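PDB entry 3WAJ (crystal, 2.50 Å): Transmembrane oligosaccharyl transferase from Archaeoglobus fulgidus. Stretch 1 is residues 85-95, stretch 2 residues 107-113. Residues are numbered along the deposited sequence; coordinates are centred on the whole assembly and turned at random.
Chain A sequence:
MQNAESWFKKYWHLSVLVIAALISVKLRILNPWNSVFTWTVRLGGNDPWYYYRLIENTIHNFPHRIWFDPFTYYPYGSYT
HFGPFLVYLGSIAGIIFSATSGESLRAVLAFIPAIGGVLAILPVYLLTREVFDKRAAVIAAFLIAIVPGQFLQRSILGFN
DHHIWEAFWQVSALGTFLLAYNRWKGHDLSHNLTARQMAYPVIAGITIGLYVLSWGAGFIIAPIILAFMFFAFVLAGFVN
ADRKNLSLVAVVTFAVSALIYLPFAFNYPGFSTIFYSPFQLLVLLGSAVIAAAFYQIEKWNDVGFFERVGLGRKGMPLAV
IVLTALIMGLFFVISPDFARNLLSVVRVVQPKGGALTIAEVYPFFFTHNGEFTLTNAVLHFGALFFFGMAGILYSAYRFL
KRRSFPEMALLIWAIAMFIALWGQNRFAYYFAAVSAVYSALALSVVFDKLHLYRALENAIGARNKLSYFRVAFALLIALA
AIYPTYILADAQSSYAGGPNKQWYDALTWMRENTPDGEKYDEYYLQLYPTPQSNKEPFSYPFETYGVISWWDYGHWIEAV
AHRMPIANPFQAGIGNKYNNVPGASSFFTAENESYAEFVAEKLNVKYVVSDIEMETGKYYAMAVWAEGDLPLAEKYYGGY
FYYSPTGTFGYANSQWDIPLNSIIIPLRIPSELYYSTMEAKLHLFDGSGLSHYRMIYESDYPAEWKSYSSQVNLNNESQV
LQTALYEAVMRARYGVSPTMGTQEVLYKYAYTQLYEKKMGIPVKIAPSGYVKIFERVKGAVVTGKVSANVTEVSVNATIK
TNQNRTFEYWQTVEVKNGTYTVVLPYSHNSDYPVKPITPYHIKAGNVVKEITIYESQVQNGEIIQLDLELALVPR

Stretch 1 (85-95) FLVYLGSIAGI
Stretch 2 (107-113) AVLAFIP

Residues 85-95 and 107-113 are segments of two helices in one chain, each extending beyond its segment at both ends. Their N-to-C directions differ by 132°, so they run obliquely antiparallel, and the axes come within 9.6 Å. The register is set by two CA pairs: Gly90 CA lies 6.2 Å from Leu109 CA, and Gly94 CA lies 6.7 Å from Val108 CA.

The first helix is regular, with phi between -75° and -46° and psi between -56° and -36°, and an unbroken series of i+4 to i bonds, from Leu89 N to Phe85 O (2.8 Å) through Ile95 N to Ser91 O (2.9 Å). Ser91, chi1 m at -58°, points away from the partner and turns its hydroxyl back on its own helix, Ser91 OG donating to Val87 O at 2.8 Å. The second helix is less uniform. Phe111 N bonds Val108 O at 3.0 Å and only weakly Ala107 O at 3.5 Å, while Ile112 N bonds Leu109 O at 3.2 Å. A kink falls at Pro113, whose ring nitrogen carries no hydrogen and has no bond to the preceding turn.

Ile112 dominates the contact, with 72 Å² covered out of 244 Å² buried on both sides together. Its CA-to-CB bond points toward the first helix, and chi1 m (-72°) with chi2 t (173°) places the side chain as a knob among Leu86, Leu89, Gly90 and Ala93. Ile112 CG2 lies 3.9 Å from both Leu86 CD2 and Leu89 CD2; Ile112 CD1 lies 3.9 Å from Gly90 CA and 4.1 Å from Ala93 CB. Leu89 adopts chi1 t, chi2 p (54°). Leu86 starts sideways, with chi1 between wells at -140° and chi2 t at -153°, but its end comes nearer to the partner.

Val108 (36 Å²) and Ala93 (35 Å²) form the second centre. Both CA-to-CB bonds point toward the opposing helix, and with Val108 chi1 t (173°), Val108 CG1 reaches Ala93 CB at 3.6 Å. Val108 CG1 also lies 4.5 Å from Gly94 N, at the outer limit of contact.

Gly90 provides room for close packing. Leu109, m/t at -58° and -174°, leaves its backbone sideways yet brings Leu109 CD2 to 3.8 Å from Gly90 CA. An ideal CB built on Gly90 would stand a tight 3.2 Å from Leu109 CD2.

No hydrogen bond crosses between the segments. The side chains that meet are apolar, so dispersion and the burial of hydrocarbon surface account for the pairing.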

# COMPACT_ATOMS: atom_id res chain seq x y z
N PHE A 85 -15.99 0.12 -9.90
CA PHE A 85 -16.18 1.55 -10.17
C PHE A 85 -14.96 2.20 -10.83
O PHE A 85 -15.04 2.80 -11.91
CB PHE A 85 -16.58 2.37 -8.94
CG PHE A 85 -16.57 3.85 -9.21
CD1 PHE A 85 -15.53 4.65 -8.76
CD2 PHE A 85 -17.56 4.44 -9.99
CE1 PHE A 85 -15.49 6.01 -9.05
CE2 PHE A 85 -17.54 5.82 -10.28
CZ PHE A 85 -16.50 6.60 -9.81
N LEU A 86 -13.81 2.08 -10.16
CA LEU A 86 -12.60 2.76 -10.64
C LEU A 86 -12.03 2.02 -11.84
O LEU A 86 -11.51 2.65 -12.75
CB LEU A 86 -11.54 2.84 -9.54
CG LEU A 86 -10.70 4.12 -9.38
CD1 LEU A 86 -9.33 3.80 -8.76
CD2 LEU A 86 -10.56 4.91 -10.67
N VAL A 87 -12.12 0.69 -11.84
CA VAL A 87 -11.65 -0.04 -13.02
C VAL A 87 -12.41 0.45 -14.26
O VAL A 87 -11.80 0.83 -15.24
CB VAL A 87 -11.75 -1.58 -12.88
CG1 VAL A 87 -11.24 -2.25 -14.16
CG2 VAL A 87 -10.92 -2.07 -11.70
N TYR A 88 -13.74 0.49 -14.21
CA TYR A 88 -14.50 0.96 -15.35
C TYR A 88 -14.30 2.44 -15.60
O TYR A 88 -14.03 2.81 -16.74
CB TYR A 88 -15.98 0.55 -15.28
CG TYR A 88 -16.18 -0.92 -15.57
CD1 TYR A 88 -16.14 -1.40 -16.87
CD2 TYR A 88 -16.33 -1.83 -14.54
CE1 TYR A 88 -16.30 -2.76 -17.14
CE2 TYR A 88 -16.48 -3.18 -14.80
CZ TYR A 88 -16.47 -3.64 -16.10
OH TYR A 88 -16.62 -4.99 -16.35
N LEU A 89 -14.39 3.28 -14.57
CA LEU A 89 -14.10 4.72 -14.75
C LEU A 89 -12.80 4.94 -15.53
O LEU A 89 -12.77 5.70 -16.51
CB LEU A 89 -14.04 5.47 -13.42
CG LEU A 89 -13.74 6.98 -13.54
CD1 LEU A 89 -14.72 7.67 -14.50
CD2 LEU A 89 -13.78 7.68 -12.18
N GLY A 90 -11.74 4.22 -15.14
CA GLY A 90 -10.45 4.33 -15.81
C GLY A 90 -10.38 3.72 -17.20
O GLY A 90 -9.69 4.25 -18.10
N SER A 91 -11.06 2.59 -17.39
CA SER A 91 -11.20 2.02 -18.73
C SER A 91 -11.95 3.00 -19.64
O SER A 91 -11.53 3.24 -20.78
CB SER A 91 -11.94 0.69 -18.66
OG SER A 91 -11.26 -0.22 -17.83
N ILE A 92 -13.06 3.55 -19.14
CA ILE A 92 -13.87 4.45 -19.95
C ILE A 92 -13.07 5.70 -20.32
O ILE A 92 -13.05 6.11 -21.48
CB ILE A 92 -15.19 4.83 -19.25
CG1 ILE A 92 -16.11 3.63 -19.17
CG2 ILE A 92 -15.91 5.89 -20.03
CD1 ILE A 92 -17.39 3.91 -18.42
N ALA A 93 -12.40 6.28 -19.32
CA ALA A 93 -11.52 7.41 -19.57
C ALA A 93 -10.50 7.08 -20.66
O ALA A 93 -10.24 7.90 -21.55
CB ALA A 93 -10.81 7.82 -18.30
N GLY A 94 -9.95 5.88 -20.59
CA GLY A 94 -8.89 5.48 -21.50
C GLY A 94 -9.37 5.37 -22.94
O GLY A 94 -8.75 5.90 -23.86
N ILE A 95 -10.49 4.68 -23.12
CA ILE A 95 -11.11 4.52 -24.43
C ILE A 95 -11.51 5.89 -25.00
O ILE A 95 -11.27 6.16 -26.18
CB ILE A 95 -12.31 3.56 -24.32
CG1 ILE A 95 -11.81 2.16 -23.92
CG2 ILE A 95 -13.07 3.46 -25.63
CD1 ILE A 95 -12.91 1.22 -23.54
N ALA A 107 -1.08 8.73 -17.81
CA ALA A 107 -1.37 10.17 -17.77
C ALA A 107 -2.85 10.42 -17.49
O ALA A 107 -3.21 11.12 -16.53
CB ALA A 107 -0.96 10.83 -19.07
N VAL A 108 -3.70 9.84 -18.33
CA VAL A 108 -5.14 9.92 -18.08
C VAL A 108 -5.49 9.46 -16.65
O VAL A 108 -6.11 10.21 -15.90
CB VAL A 108 -5.96 9.14 -19.15
CG1 VAL A 108 -7.44 9.10 -18.77
CG2 VAL A 108 -5.79 9.77 -20.53
N LEU A 109 -5.07 8.25 -16.28
CA LEU A 109 -5.37 7.72 -14.95
C LEU A 109 -4.87 8.65 -13.85
O LEU A 109 -5.52 8.77 -12.81
CB LEU A 109 -4.77 6.33 -14.76
CG LEU A 109 -5.25 5.31 -15.77
CD1 LEU A 109 -4.73 3.92 -15.40
CD2 LEU A 109 -6.79 5.32 -15.86
N ALA A 110 -3.75 9.33 -14.08
CA ALA A 110 -3.17 10.25 -13.09
C ALA A 110 -4.13 11.36 -12.67
O ALA A 110 -4.14 11.78 -11.51
CB ALA A 110 -1.86 10.86 -13.61
N PHE A 111 -4.93 11.84 -13.62
CA PHE A 111 -5.85 12.94 -13.34
C PHE A 111 -7.09 12.53 -12.56
O PHE A 111 -7.70 13.35 -11.89
CB PHE A 111 -6.27 13.63 -14.63
CG PHE A 111 -5.20 14.45 -15.23
CD1 PHE A 111 -4.92 15.71 -14.73
CD2 PHE A 111 -4.44 13.97 -16.29
CE1 PHE A 111 -3.90 16.48 -15.28
CE2 PHE A 111 -3.42 14.74 -16.85
CZ PHE A 111 -3.15 15.99 -16.34
N ILE A 112 -7.45 11.26 -12.67
CA ILE A 112 -8.68 10.76 -12.08
C ILE A 112 -8.86 11.02 -10.57
O ILE A 112 -9.94 11.45 -10.14
CB ILE A 112 -8.92 9.28 -12.45
CG1 ILE A 112 -9.30 9.21 -13.93
CG2 ILE A 112 -10.01 8.63 -11.56
CD1 ILE A 112 -9.40 7.81 -14.49
N PRO A 113 -7.82 10.76 -9.75
CA PRO A 113 -8.04 11.03 -8.32
C PRO A 113 -8.09 12.52 -8.02
O PRO A 113 -8.80 12.95 -7.11
CB PRO A 113 -6.83 10.38 -7.64
CG PRO A 113 -5.77 10.31 -8.73
CD PRO A 113 -6.54 10.06 -9.99